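Local coordinates for mannosylglycerate hydrolase MGH1-like glycoside hydrolase domain-containing protein (Thermus thermophilus HB8, PDB 4WVA) that hydrolyses mannosylglycerate to mannose and glycerate, and probably glucosylglycerate to glucose and glycerate, at residues V106-V111 and Q242-D247; L153-H158 and K231-G236; Y212-L217 and R226-K231; L304-G309 and E364-Y369. All blocks are in the same frame, centred on the assembly; numbering follows the deposited sequence. Where two conformers were deposited one is given.

Interaction 1 of 4, residues V106-V111 and Q242-D247; sequences VVATVV and QRANRD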
loop_
_atom_site.group_PDB
_atom_site.type_symbol
_atom_site.label_atom_id
_atom_site.label_comp_id
_atom_site.label_asym_id
_atom_site.label_seq_id
_atom_site.Cartn_x
_atom_site.Cartn_y
_atom_site.Cartn_z
ATOM N N VAL A 106 11.854 17.586 -7.254
ATOM C CA VAL A 106 10.442 17.778 -7.575
ATOM C C VAL A 106 10.221 17.861 -9.096
ATOM O O VAL A 106 9.087 17.826 -9.572
ATOM C CB VAL A 106 9.890 19.001 -6.827
ATOM C CG1 VAL A 106 10.386 20.257 -7.450
ATOM C CG2 VAL A 106 8.363 19.017 -6.828
ATOM N N VAL A 107 11.297 17.889 -9.881
ATOM C CA VAL A 107 11.157 18.228 -11.299
ATOM C C VAL A 107 10.301 17.226 -12.102
ATOM O O VAL A 107 9.520 17.649 -12.955
ATOM C CB VAL A 107 12.524 18.527 -11.976
ATOM C CG1 VAL A 107 13.462 17.327 -11.933
ATOM C CG2 VAL A 107 12.309 19.056 -13.384
ATOM N N ALA A 108 10.384 15.927 -11.823
ATOM C CA ALA A 108 9.594 14.974 -12.648
ATOM C C ALA A 108 8.097 15.179 -12.497
ATOM O O ALA A 108 7.322 14.975 -13.429
ATOM C CB ALA A 108 9.958 13.536 -12.328
ATOM N N THR A 109 7.694 15.553 -11.294
ATOM C CA THR A 109 6.290 15.851 -11.004
ATOM C C THR A 109 5.810 17.033 -11.847
ATOM O O THR A 109 4.712 17.003 -12.423
ATOM C CB THR A 109 6.148 16.110 -9.505
ATOM O OG1 THR A 109 6.420 14.893 -8.822
ATOM C CG2 THR A 109 4.734 16.598 -9.131
ATOM N N VAL A 110 6.651 18.053 -11.945
ATOM C CA VAL A 110 6.320 19.221 -12.746
ATOM C C VAL A 110 6.324 18.857 -14.230
ATOM O O VAL A 110 5.434 19.259 -14.969
ATOM C CB VAL A 110 7.223 20.428 -12.412
ATOM C CG1 VAL A 110 6.957 21.570 -13.379
ATOM C CG2 VAL A 110 7.016 20.874 -10.974
ATOM N N VAL A 111 7.307 18.075 -14.663
ATOM C CA VAL A 111 7.359 17.656 -16.063
ATOM C C VAL A 111 6.103 16.846 -16.455
ATOM O O VAL A 111 5.546 17.039 -17.548
ATOM C CB VAL A 111 8.666 16.912 -16.392
ATOM C CG1 VAL A 111 8.584 16.299 -17.772
ATOM C CG2 VAL A 111 9.871 17.860 -16.310
ATOM N N GLN A 242 9.895 10.219 -3.814
ATOM C CA GLN A 242 8.883 9.175 -4.015
ATOM C C GLN A 242 7.789 9.691 -4.950
ATOM O O GLN A 242 7.369 8.995 -5.861
ATOM C CB GLN A 242 8.296 8.730 -2.679
ATOM C CG GLN A 242 7.110 7.765 -2.774
ATOM C CD GLN A 242 7.472 6.345 -3.219
ATOM O OE1 GLN A 242 8.645 5.978 -3.332
ATOM N NE2 GLN A 242 6.443 5.544 -3.474
ATOM N N ARG A 243 7.295 10.907 -4.699
ATOM C CA ARG A 243 6.289 11.487 -5.587
ATOM C C ARG A 243 6.823 11.598 -7.013
ATOM O O ARG A 243 6.127 11.236 -7.971
ATOM C CB ARG A 243 5.813 12.843 -5.079
ATOM C CG ARG A 243 4.838 13.557 -6.002
ATOM C CD ARG A 243 3.584 12.775 -6.349
ATOM N NE ARG A 243 2.722 13.557 -7.230
ATOM C CZ ARG A 243 1.793 14.433 -6.819
ATOM N NH1 ARG A 243 1.559 14.631 -5.540
ATOM N NH2 ARG A 243 1.083 15.108 -7.706
ATOM N N ALA A 244 8.062 12.064 -7.149
ATOM C CA ALA A 244 8.653 12.254 -8.451
ATOM C C ALA A 244 8.830 10.919 -9.181
ATOM O O ALA A 244 8.618 10.858 -10.384
ATOM C CB ALA A 244 9.967 12.997 -8.327
ATOM N N ASN A 245 9.224 9.868 -8.460
ATOM C CA ASN A 245 9.298 8.510 -9.039
ATOM C C ASN A 245 7.948 8.026 -9.575
ATOM O O ASN A 245 7.871 7.490 -10.689
ATOM C CB ASN A 245 9.810 7.479 -8.035
ATOM C CG ASN A 245 11.308 7.556 -7.806
ATOM O OD1 ASN A 245 12.068 7.873 -8.714
ATOM N ND2 ASN A 245 11.737 7.241 -6.603
ATOM N N ARG A 246 6.886 8.222 -8.804
ATOM C CA ARG A 246 5.551 7.865 -9.266
ATOM C C ARG A 246 5.190 8.602 -10.551
ATOM O O ARG A 246 4.604 8.028 -11.490
ATOM C CB ARG A 246 4.503 8.197 -8.190
ATOM C CG ARG A 246 4.672 7.393 -6.923
ATOM C CD ARG A 246 3.833 6.162 -6.894
ATOM N NE ARG A 246 3.960 5.455 -5.612
ATOM C CZ ARG A 246 3.374 4.294 -5.373
ATOM N NH1 ARG A 246 2.608 3.733 -6.313
ATOM N NH2 ARG A 246 3.556 3.683 -4.199
ATOM N N ASP A 247 5.520 9.888 -10.604
ATOM C CA ASP A 247 5.218 10.680 -11.781
ATOM C C ASP A 247 6.120 10.342 -12.984
ATOM O O ASP A 247 5.648 10.361 -14.132
ATOM C CB ASP A 247 5.241 12.167 -11.438
ATOM C CG ASP A 247 4.114 12.554 -10.502
ATOM O OD1 ASP A 247 3.044 11.917 -10.601
ATOM O OD2 ASP A 247 4.305 13.431 -9.651
#
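With Thr109 OG1 anti to its own carbonyl carbon (chi1 -66°) and Asp247 CG placed the same way on its residue (chi1 -67°), a hydroxyl and a carboxylate meet between helices 107-117 and 235-254 of the (alpha/alpha)6-barrel. The two helical segments cross at 38° with axes 7.7 Å apart, a closeness that small residues allow: Ala108 CB lies 4.0 Å from Ala244 CB. Asp247 OD2 is gripped twice. Thr109 OG1 donates to the anti lone pair of Asp247 OD2 at 2.7 Å, and Arg243 NE, one helical turn before Asp247, reaches the syn lone pair of the same oxygen at 2.9 Å in a salt bridge near the guanidinium plane. The Arg243 chain bends at chi2, folding its head group back toward Asp247 and past the Thr109 CG2 methyl. The second carboxylate oxygen, OD1, bridges to Arg112, so two arginines flank this buried acid and would probably favour its ionised form. Arg243 NH1 in turn binds Phe307 O. An alanine in place of Asp247 would remove the acceptor shared by Thr109 and Arg243 and would probably weaken the tie between the two helices in this buried setting. The hydroxyl also rests on helix 235-254: Thr109 OG1 sits 3.5 Å from Ala244 CA and equally close to Arg243 CG.

Interaction 2 of 4, residues L153-H158 and K231-G236; sequences LVVIVH and KVVDVG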
loop_
_atom_site.group_PDB
_atom_site.type_symbol
_atom_site.label_atom_id
_atom_site.label_comp_id
_atom_site.label_asym_id
_atom_site.label_seq_id
_atom_site.Cartn_x
_atom_site.Cartn_y
_atom_site.Cartn_z
ATOM N N LEU A 153 15.895 4.658 0.404
ATOM C CA LEU A 153 15.980 6.039 0.883
ATOM C C LEU A 153 17.293 6.655 0.449
ATOM O O LEU A 153 18.328 5.984 0.460
ATOM C CB LEU A 153 15.886 6.080 2.404
ATOM C CG LEU A 153 14.534 5.670 2.963
ATOM C CD1 LEU A 153 14.664 5.226 4.406
ATOM C CD2 LEU A 153 13.537 6.811 2.840
ATOM N N VAL A 154 17.244 7.900 0.008
ATOM C CA VAL A 154 18.461 8.611 -0.380
ATOM C C VAL A 154 18.946 9.492 0.759
ATOM O O VAL A 154 18.154 10.082 1.503
ATOM C CB VAL A 154 18.285 9.431 -1.675
ATOM C CG1 VAL A 154 18.074 8.507 -2.865
ATOM C CG2 VAL A 154 17.176 10.438 -1.540
ATOM N N VAL A 155 20.264 9.587 0.877
ATOM C CA VAL A 155 20.945 10.386 1.876
ATOM C C VAL A 155 21.322 11.770 1.315
ATOM O O VAL A 155 21.795 11.848 0.162
ATOM C CB VAL A 155 22.251 9.657 2.248
ATOM C CG1 VAL A 155 23.068 10.443 3.261
ATOM C CG2 VAL A 155 21.924 8.266 2.771
ATOM N N ILE A 156 21.141 12.815 2.110
ATOM C CA ILE A 156 21.740 14.119 1.827
ATOM C C ILE A 156 23.002 14.262 2.673
ATOM O O ILE A 156 23.055 13.826 3.835
ATOM C CB ILE A 156 20.779 15.307 2.024
ATOM C CG1 ILE A 156 20.204 15.386 3.441
ATOM C CG2 ILE A 156 19.672 15.268 0.966
ATOM C CD1 ILE A 156 19.514 16.696 3.767
ATOM N N VAL A 157 24.025 14.873 2.071
ATOM C CA VAL A 157 25.299 15.113 2.737
ATOM C C VAL A 157 25.511 16.582 3.094
ATOM O O VAL A 157 26.523 16.928 3.712
ATOM C CB VAL A 157 26.463 14.562 1.887
ATOM C CG1 VAL A 157 26.309 13.043 1.732
ATOM C CG2 VAL A 157 26.532 15.240 0.524
ATOM N N HIS A 158 24.544 17.438 2.757
ATOM C CA HIS A 158 24.631 18.838 3.090
ATOM C C HIS A 158 23.222 19.332 3.392
ATOM O O HIS A 158 22.325 19.015 2.620
ATOM C CB HIS A 158 25.225 19.612 1.906
ATOM C CG HIS A 158 25.773 20.947 2.294
ATOM N ND1 HIS A 158 24.977 21.952 2.785
ATOM C CD2 HIS A 158 27.040 21.424 2.314
ATOM C CE1 HIS A 158 25.727 22.998 3.103
ATOM N NE2 HIS A 158 26.984 22.705 2.808
ATOM N N LYS A 231 25.329 13.059 7.333
ATOM C CA LYS A 231 24.644 12.055 6.514
ATOM C C LYS A 231 23.248 11.871 7.087
ATOM O O LYS A 231 23.083 11.334 8.192
ATOM C CB LYS A 231 25.404 10.723 6.515
ATOM C CG LYS A 231 26.611 10.704 5.606
ATOM C CD LYS A 231 27.131 9.292 5.398
ATOM C CE LYS A 231 27.912 8.778 6.593
ATOM N NZ LYS A 231 29.266 9.400 6.663
ATOM N N VAL A 232 22.244 12.359 6.358
ATOM C CA VAL A 232 20.895 12.410 6.869
ATOM C C VAL A 232 19.917 11.859 5.841
ATOM O O VAL A 232 20.056 12.130 4.639
ATOM C CB VAL A 232 20.527 13.869 7.197
ATOM C CG1 VAL A 232 19.047 14.033 7.451
ATOM C CG2 VAL A 232 21.324 14.323 8.404
ATOM N N VAL A 233 18.956 11.061 6.313
ATOM C CA VAL A 233 17.792 10.720 5.505
ATOM C C VAL A 233 16.741 11.788 5.803
ATOM O O VAL A 233 16.098 11.782 6.853
ATOM C CB VAL A 233 17.247 9.301 5.788
ATOM C CG1 VAL A 233 15.958 9.070 5.007
ATOM C CG2 VAL A 233 18.303 8.255 5.428
ATOM N N ASP A 234 16.574 12.719 4.858
ATOM C CA ASP A 234 15.636 13.813 4.980
ATOM C C ASP A 234 14.240 13.356 4.540
ATOM O O ASP A 234 14.049 12.911 3.391
ATOM C CB ASP A 234 16.110 14.995 4.120
ATOM C CG ASP A 234 15.096 16.133 4.044
ATOM O OD1 ASP A 234 14.225 16.271 4.931
ATOM O OD2 ASP A 234 15.179 16.905 3.051
ATOM N N VAL A 235 13.266 13.497 5.424
ATOM C CA VAL A 235 11.903 13.133 5.080
ATOM C C VAL A 235 11.375 13.961 3.906
ATOM O O VAL A 235 10.666 13.441 3.042
ATOM C CB VAL A 235 10.936 13.200 6.291
ATOM C CG1 VAL A 235 10.817 14.602 6.874
ATOM C CG2 VAL A 235 9.574 12.668 5.905
ATOM N N GLY A 236 11.732 15.251 3.855
ATOM C CA GLY A 236 11.276 16.093 2.763
ATOM C C GLY A 236 11.815 15.656 1.404
ATOM O O GLY A 236 11.046 15.444 0.466
HETATM O O HOH W 1 17.769 12.607 2.300
#
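Val232 and Ile156 form a single antiparallel hydrogen-bonded pair, with Ile156 N donating to Val232 O at 2.8 Å (159° at the hydrogen) and Val232 N to Ile156 O at 3.0 Å (164°). Beside this pair, Val155 CA comes within 3.4 Å of Val232 O in a CA-H...O contact. The loop 153-158 thus lines one edge of strand 232-233, whose other edge takes backbone bonds from the antiparallel strand 283-288 through Val233 and Trp287. Ile156 holds CG1 in the crowded position between its backbone N and carbonyl carbon (chi1 58°), which lays it alongside Val232, pointing the same way, with Ile156 CG1 4.1 Å from Val232 CB. The chain then extends so that Ile156 CD1 stops 3.8 Å from Asp234 CB. On Val233, CG1 is crossed at about a right angle by Leu153, whose CD2 lies 4.0 Å from it. Where the two segments diverge, a water fills in for direct pairing: it donates to Val154 O at 2.7 Å, accepts from Asp234 N at 2.8 Å, and makes a weak bond to Val232 O. Asp234 is the N-cap of helix 235-254, its OD1 accepting from Gly236 N above the carboxylate plane. The bridge, the water and the cap thus satisfy part of the buried backbone polar groups, with Asn238 OD1 accepting from Val154 N as a further example, and branched aliphatic side chains pack around them, consistent with a well-anchored helix start, close to Gly163 and Trp34, residues that probably bind substrate.

Interaction 3 of 4, residues Y212-L217 and R226-K231; sequences YLFRRL and RQSPFK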
loop_
_atom_site.group_PDB
_atom_site.type_symbol
_atom_site.label_atom_id
_atom_site.label_comp_id
_atom_site.label_asym_id
_atom_site.label_seq_id
_atom_site.Cartn_x
_atom_site.Cartn_y
_atom_site.Cartn_z
ATOM N N TYR A 212 34.043 22.570 1.525
ATOM C CA TYR A 212 35.496 22.428 1.374
ATOM C C TYR A 212 35.911 20.965 1.405
ATOM O O TYR A 212 36.780 20.553 0.637
ATOM C CB TYR A 212 36.260 23.227 2.439
ATOM C CG TYR A 212 36.086 24.735 2.355
ATOM C CD1 TYR A 212 36.033 25.386 1.128
ATOM C CD2 TYR A 212 35.984 25.510 3.507
ATOM C CE1 TYR A 212 35.876 26.757 1.048
ATOM C CE2 TYR A 212 35.824 26.883 3.432
ATOM C CZ TYR A 212 35.774 27.493 2.197
ATOM O OH TYR A 212 35.616 28.856 2.101
ATOM N N LEU A 213 35.282 20.168 2.267
ATOM C CA LEU A 213 35.539 18.724 2.278
ATOM C C LEU A 213 35.192 18.108 0.917
ATOM O O LEU A 213 35.985 17.374 0.335
ATOM C CB LEU A 213 34.759 18.024 3.399
ATOM C CG LEU A 213 34.817 16.492 3.400
ATOM C CD1 LEU A 213 36.264 16.049 3.638
ATOM C CD2 LEU A 213 33.879 15.892 4.423
ATOM N N PHE A 214 33.997 18.395 0.403
ATOM C CA PHE A 214 33.586 17.812 -0.872
ATOM C C PHE A 214 34.504 18.223 -2.021
ATOM O O PHE A 214 34.824 17.407 -2.890
ATOM C CB PHE A 214 32.134 18.192 -1.212
ATOM C CG PHE A 214 31.136 17.859 -0.130
ATOM C CD1 PHE A 214 31.387 16.874 0.830
ATOM C CD2 PHE A 214 29.903 18.493 -0.114
ATOM C CE1 PHE A 214 30.442 16.572 1.802
ATOM C CE2 PHE A 214 28.971 18.199 0.861
ATOM C CZ PHE A 214 29.239 17.254 1.819
ATOM N N ARG A 215 34.918 19.491 -2.009
ATOM C CA ARG A 215 35.814 20.042 -3.025
ATOM C C ARG A 215 37.165 19.345 -2.953
ATOM O O ARG A 215 37.723 18.969 -3.982
ATOM C CB ARG A 215 35.976 21.562 -2.839
ATOM C CG ARG A 215 36.712 22.268 -3.977
ATOM C CD ARG A 215 36.809 23.768 -3.740
ATOM N NE ARG A 215 37.702 24.092 -2.629
ATOM C CZ ARG A 215 37.880 25.310 -2.110
ATOM N NH1 ARG A 215 37.218 26.366 -2.580
ATOM N NH2 ARG A 215 38.728 25.476 -1.100
ATOM N N ARG A 216 37.675 19.144 -1.741
ATOM C CA ARG A 216 38.945 18.439 -1.546
ATOM C C ARG A 216 38.883 17.021 -2.113
ATOM O O ARG A 216 39.845 16.525 -2.697
ATOM C CB ARG A 216 39.292 18.419 -0.057
ATOM C CG ARG A 216 40.582 17.708 0.300
ATOM C CD ARG A 216 41.083 18.139 1.670
ATOM N NE ARG A 216 40.241 17.682 2.780
ATOM C CZ ARG A 216 40.239 16.445 3.283
ATOM N NH1 ARG A 216 41.009 15.488 2.768
ATOM N NH2 ARG A 216 39.444 16.152 4.306
ATOM N N LEU A 217 37.720 16.388 -1.982
ATOM C CA LEU A 217 37.483 15.054 -2.514
ATOM C C LEU A 217 37.102 15.044 -3.997
ATOM O O LEU A 217 36.688 14.011 -4.530
ATOM C CB LEU A 217 36.391 14.370 -1.676
ATOM C CG LEU A 217 36.698 14.193 -0.188
ATOM C CD1 LEU A 217 35.493 13.618 0.538
ATOM C CD2 LEU A 217 37.919 13.309 0.010
ATOM N N ARG A 226 31.436 8.097 2.384
ATOM C CA ARG A 226 32.199 7.539 3.486
ATOM C C ARG A 226 32.687 8.607 4.448
ATOM O O ARG A 226 32.690 8.386 5.656
ATOM C CB ARG A 226 33.358 6.679 2.967
ATOM C CG ARG A 226 32.908 5.409 2.237
ATOM C CD ARG A 226 31.674 4.747 2.867
ATOM N NE ARG A 226 31.296 3.490 2.210
ATOM C CZ ARG A 226 31.664 2.268 2.600
ATOM N NH1 ARG A 226 32.442 2.086 3.664
ATOM N NH2 ARG A 226 31.247 1.208 1.914
ATOM N N GLN A 227 33.067 9.772 3.928
ATOM C CA GLN A 227 33.738 10.767 4.756
ATOM C C GLN A 227 32.841 11.898 5.248
ATOM O O GLN A 227 33.206 12.595 6.189
ATOM C CB GLN A 227 34.947 11.343 4.020
ATOM C CG GLN A 227 35.995 10.299 3.659
ATOM C CD GLN A 227 37.282 10.945 3.175
ATOM O OE1 GLN A 227 37.782 11.884 3.799
ATOM N NE2 GLN A 227 37.801 10.475 2.043
ATOM N N SER A 228 31.669 12.105 4.662
ATOM C CA SER A 228 30.891 13.251 5.126
ATOM C C SER A 228 30.513 13.075 6.596
ATOM O O SER A 228 29.949 12.045 6.970
ATOM C CB SER A 228 29.633 13.492 4.295
ATOM O OG SER A 228 28.950 14.618 4.825
ATOM N N PRO A 229 30.819 14.072 7.445
ATOM C CA PRO A 229 30.353 14.041 8.817
ATOM C C PRO A 229 28.865 14.379 8.957
ATOM O O PRO A 229 28.347 14.366 10.078
ATOM C CB PRO A 229 31.213 15.102 9.499
ATOM C CG PRO A 229 31.488 16.079 8.414
ATOM C CD PRO A 229 31.602 15.295 7.161
ATOM N N PHE A 230 28.193 14.675 7.834
ATOM C CA PHE A 230 26.752 14.987 7.798
ATOM C C PHE A 230 26.150 13.983 6.823
ATOM O O PHE A 230 26.485 14.002 5.641
ATOM C CB PHE A 230 26.508 16.422 7.296
ATOM C CG PHE A 230 25.061 16.859 7.339
ATOM C CD1 PHE A 230 24.198 16.580 6.289
ATOM C CD2 PHE A 230 24.568 17.564 8.416
ATOM C CE1 PHE A 230 22.874 17.000 6.328
ATOM C CE2 PHE A 230 23.252 17.976 8.472
ATOM C CZ PHE A 230 22.399 17.695 7.419
ATOM N N LYS A 231 25.329 13.059 7.333
ATOM C CA LYS A 231 24.644 12.055 6.514
ATOM C C LYS A 231 23.248 11.871 7.087
ATOM O O LYS A 231 23.083 11.334 8.192
ATOM C CB LYS A 231 25.404 10.723 6.515
ATOM C CG LYS A 231 26.611 10.704 5.606
ATOM C CD LYS A 231 27.131 9.292 5.398
ATOM C CE LYS A 231 27.912 8.778 6.593
ATOM N NZ LYS A 231 29.266 9.400 6.663
#
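Gln227 ends helix 221-227 and faces helix 201-216, the two consecutive helices being joined by a short loop in a helix-loop-helix unit well away from the substrate site. Its CB lies 4.2 Å from Leu217 CD1. CG is anti to the carbonyl carbon (chi1 -60°), and the chain runs on extended (chi2 -169°), so that CD passes obliquely over Leu217, 4.0 Å from Leu217 CD2. At the tip, Gln227 NE2 rests 3.5 Å from Leu217 CD2 and is hydrogen-bonded to Glu223 on its own helix; Gln227 OE1 also lies nearest Leu217 CD2, at 4.1 Å, with Leu213 CD1 a little farther. One turn before Leu217, Leu213 sends its other branch tip to tip against the proline that follows the helix, with Leu213 CD2 3.6 Å from Pro229 CD; the same methyl also meets the Gln227 carbonyl oxygen. Deeper in, the Phe214 ring presents its edge to Ser228, its CE1 lying 3.9 Å from Ser228 OG, nearly in the ring plane. Ser228 OG, anti to its backbone N (chi1 180°), donates to Phe230 O at 2.7 Å from above the carbonyl plane and so ties the chain across Pro229. An alanine in place of Ser228 would lose the hydroxyl, and with it the bond to Phe230 O and the oxygen at the Phe214 edge, and would probably leave the turn into strand 232-233 less firmly held. Lys231, bent at chi3 and chi4, closes the turn from the other end: Lys231 NZ donates to Ser228 O at 2.7 Å, in the carbonyl plane, and also binds Tyr225 O.

Interaction 4 of 4, residues L304-G309 and E364-Y369; sequences LPLFAG and EGFRDY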
loop_
_atom_site.group_PDB
_atom_site.type_symbol
_atom_site.label_atom_id
_atom_site.label_comp_id
_atom_site.label_asym_id
_atom_site.label_seq_id
_atom_site.Cartn_x
_atom_site.Cartn_y
_atom_site.Cartn_z
ATOM N N LEU A 304 5.269 16.072 4.312
ATOM C CA LEU A 304 5.411 15.871 2.876
ATOM C C LEU A 304 5.139 14.429 2.412
ATOM O O LEU A 304 4.828 14.244 1.250
ATOM C CB LEU A 304 6.741 16.411 2.363
ATOM C CG LEU A 304 6.849 17.942 2.396
ATOM C CD1 LEU A 304 8.277 18.333 2.082
ATOM C CD2 LEU A 304 5.887 18.583 1.406
ATOM N N PRO A 305 5.171 13.422 3.308
ATOM C CA PRO A 305 4.722 12.116 2.778
ATOM C C PRO A 305 3.286 12.106 2.249
ATOM O O PRO A 305 2.937 11.261 1.435
ATOM C CB PRO A 305 4.966 11.162 3.948
ATOM C CG PRO A 305 6.146 11.766 4.624
ATOM C CD PRO A 305 5.860 13.252 4.595
ATOM N N LEU A 306 2.454 13.043 2.680
ATOM C CA LEU A 306 1.130 13.176 2.071
ATOM C C LEU A 306 1.217 13.439 0.559
ATOM O O LEU A 306 0.429 12.904 -0.227
ATOM C CB LEU A 306 0.351 14.293 2.748
ATOM C CG LEU A 306 0.056 14.117 4.233
ATOM C CD1 LEU A 306 -0.342 15.455 4.847
ATOM C CD2 LEU A 306 -1.007 13.054 4.470
ATOM N N PHE A 307 2.170 14.284 0.170
ATOM C CA PHE A 307 2.405 14.628 -1.228
ATOM C C PHE A 307 2.954 13.420 -1.993
ATOM O O PHE A 307 2.734 13.286 -3.197
ATOM C CB PHE A 307 3.391 15.805 -1.258
ATOM C CG PHE A 307 3.639 16.408 -2.622
ATOM C CD1 PHE A 307 2.642 17.116 -3.276
ATOM C CD2 PHE A 307 4.881 16.302 -3.232
ATOM C CE1 PHE A 307 2.872 17.712 -4.497
ATOM C CE2 PHE A 307 5.120 16.907 -4.453
ATOM C CZ PHE A 307 4.114 17.594 -5.091
ATOM N N ALA A 308 3.702 12.570 -1.298
ATOM C CA ALA A 308 4.180 11.315 -1.882
ATOM C C ALA A 308 3.050 10.287 -2.096
ATOM O O ALA A 308 3.102 9.475 -3.014
ATOM C CB ALA A 308 5.284 10.714 -1.018
ATOM N N GLY A 309 2.052 10.306 -1.227
ATOM C CA GLY A 309 0.924 9.380 -1.320
ATOM C C GLY A 309 1.171 8.009 -0.707
ATOM O O GLY A 309 0.502 7.035 -1.072
ATOM N N GLU A 364 -1.881 20.053 -1.342
ATOM C CA GLU A 364 -2.047 19.017 -2.366
ATOM C C GLU A 364 -2.208 17.645 -1.698
ATOM O O GLU A 364 -3.113 16.894 -2.038
ATOM C CB GLU A 364 -0.856 19.012 -3.332
ATOM C CG GLU A 364 -0.944 20.087 -4.399
ATOM C CD GLU A 364 -1.826 19.695 -5.562
ATOM O OE1 GLU A 364 -1.854 18.493 -5.903
ATOM O OE2 GLU A 364 -2.445 20.584 -6.186
ATOM N N GLY A 365 -1.308 17.327 -0.769
ATOM C CA GLY A 365 -1.335 16.026 -0.085
ATOM C C GLY A 365 -2.605 15.854 0.724
ATOM O O GLY A 365 -3.269 14.816 0.639
ATOM N N PHE A 366 -2.971 16.866 1.505
ATOM C CA PHE A 366 -4.181 16.750 2.301
ATOM C C PHE A 366 -5.419 16.581 1.428
ATOM O O PHE A 366 -6.303 15.774 1.758
ATOM C CB PHE A 366 -4.340 17.911 3.282
ATOM C CG PHE A 366 -3.601 17.723 4.582
ATOM C CD1 PHE A 366 -3.841 16.599 5.385
ATOM C CD2 PHE A 366 -2.704 18.673 5.035
ATOM C CE1 PHE A 366 -3.180 16.427 6.575
ATOM C CE2 PHE A 366 -2.052 18.512 6.245
ATOM C CZ PHE A 366 -2.292 17.389 7.020
ATOM N N ARG A 367 -5.484 17.310 0.315
ATOM C CA ARG A 367 -6.592 17.166 -0.641
ATOM C C ARG A 367 -6.682 15.733 -1.121
ATOM O O ARG A 367 -7.776 15.161 -1.187
ATOM C CB ARG A 367 -6.415 18.124 -1.826
ATOM C CG ARG A 367 -7.561 18.130 -2.839
ATOM C CD ARG A 367 -7.507 17.016 -3.888
ATOM N NE ARG A 367 -6.144 16.809 -4.380
ATOM C CZ ARG A 367 -5.542 17.525 -5.331
ATOM N NH1 ARG A 367 -6.189 18.507 -5.959
ATOM N NH2 ARG A 367 -4.280 17.246 -5.662
ATOM N N ASP A 368 -5.541 15.146 -1.449
ATOM C CA ASP A 368 -5.509 13.800 -1.998
ATOM C C ASP A 368 -6.044 12.781 -0.978
ATOM O O ASP A 368 -6.557 11.721 -1.364
ATOM C CB ASP A 368 -4.078 13.411 -2.379
ATOM C CG ASP A 368 -3.534 14.184 -3.568
ATOM O OD1 ASP A 368 -4.316 14.787 -4.346
ATOM O OD2 ASP A 368 -2.285 14.160 -3.750
ATOM N N TYR A 369 -5.907 13.097 0.309
ATOM C CA TYR A 369 -6.391 12.228 1.390
ATOM C C TYR A 369 -7.797 12.604 1.871
ATOM O O TYR A 369 -8.281 12.053 2.857
ATOM C CB TYR A 369 -5.367 12.193 2.553
ATOM C CG TYR A 369 -4.220 11.241 2.255
ATOM C CD1 TYR A 369 -3.116 11.657 1.538
ATOM C CD2 TYR A 369 -4.283 9.898 2.616
ATOM C CE1 TYR A 369 -2.099 10.789 1.199
ATOM C CE2 TYR A 369 -3.272 9.009 2.272
ATOM C CZ TYR A 369 -2.168 9.463 1.591
ATOM O OH TYR A 369 -1.140 8.633 1.256
HETATM O O HOH W 2 -0.657 12.270 -2.702
#
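Packing is tightest where Gly365 lets the two backbones nearly touch, its CA 4.2 Å from that of Phe307 and 3.7 Å from Leu306 CB; any side chain at this glycine would run into Leu306 and the backbone N of Phe307. Leu306 packs beside it with both branches. Its CG is anti to the carbonyl carbon (chi1 -62°), and with chi2 near anti CD1 comes over the middle of the Phe366 ring, 3.5 Å from the centroid and 13° off the normal, a CH-pi contact. The other branch leans on Tyr369, with Leu306 CD2 3.9 Å from Tyr369 CD1. Here the short helix 305-308 lies against the C-terminal end of helix 356-368 in the (alpha/alpha)6-barrel; helix 313-327 packs on Leu306, Phe366 and Tyr369, and helix 372-389 on Phe366. Helix 305-308 ends at Gly309, where a positive phi (83°) turns the chain past the Tyr369 hydroxyl, itself hydrogen-bonded to Pro311 O. Toward the polar side the fit loosens and a water links the two segments, donating to Leu306 O at 2.8 Å and to Asp368 OD2 at 2.7 Å. Phe307 touches Glu364 there only with its ring edge, against CB. Arg367 grips Asp368 OD1 side-on with two nitrogens, Arg367 NE at 2.7 Å, and Arg367 NH2 also forms a salt bridge with Glu364 OE1, though the hydrogen bond is weak. Glu364, partly exposed, also binds a pentanediol molecule probably carried over from crystallisation, while Arg279 of a second subunit forms a salt bridge with Asp368 OD2 and His312 of that subunit stacks on Tyr369.

From the N terminus, residues 106-111 open interaction 1 and residues 153-158 then open interaction 2. Interaction 3 opens at 212-217 and closes soonest, at 226-231. Interaction 2, which shares Lys231 with it, closes at 231-236, and interaction 1 closes further along helix 235-254. Interaction 3 is thus nested in interaction 2, and interaction 2 in interaction 1; none cross. Interaction 4 follows in series, joining helix 305-308 to helix 356-368. Helix 235-254 links interactions 1, 2 and 4: its start packs on Leu304 and Pro305, while Arg243 joins interaction 1 to Phe307. Val157 also packs on Phe214 and Phe230, joining interactions 2 and 3. Interactions 3 and 4 lie on opposite sides of the chain's centre.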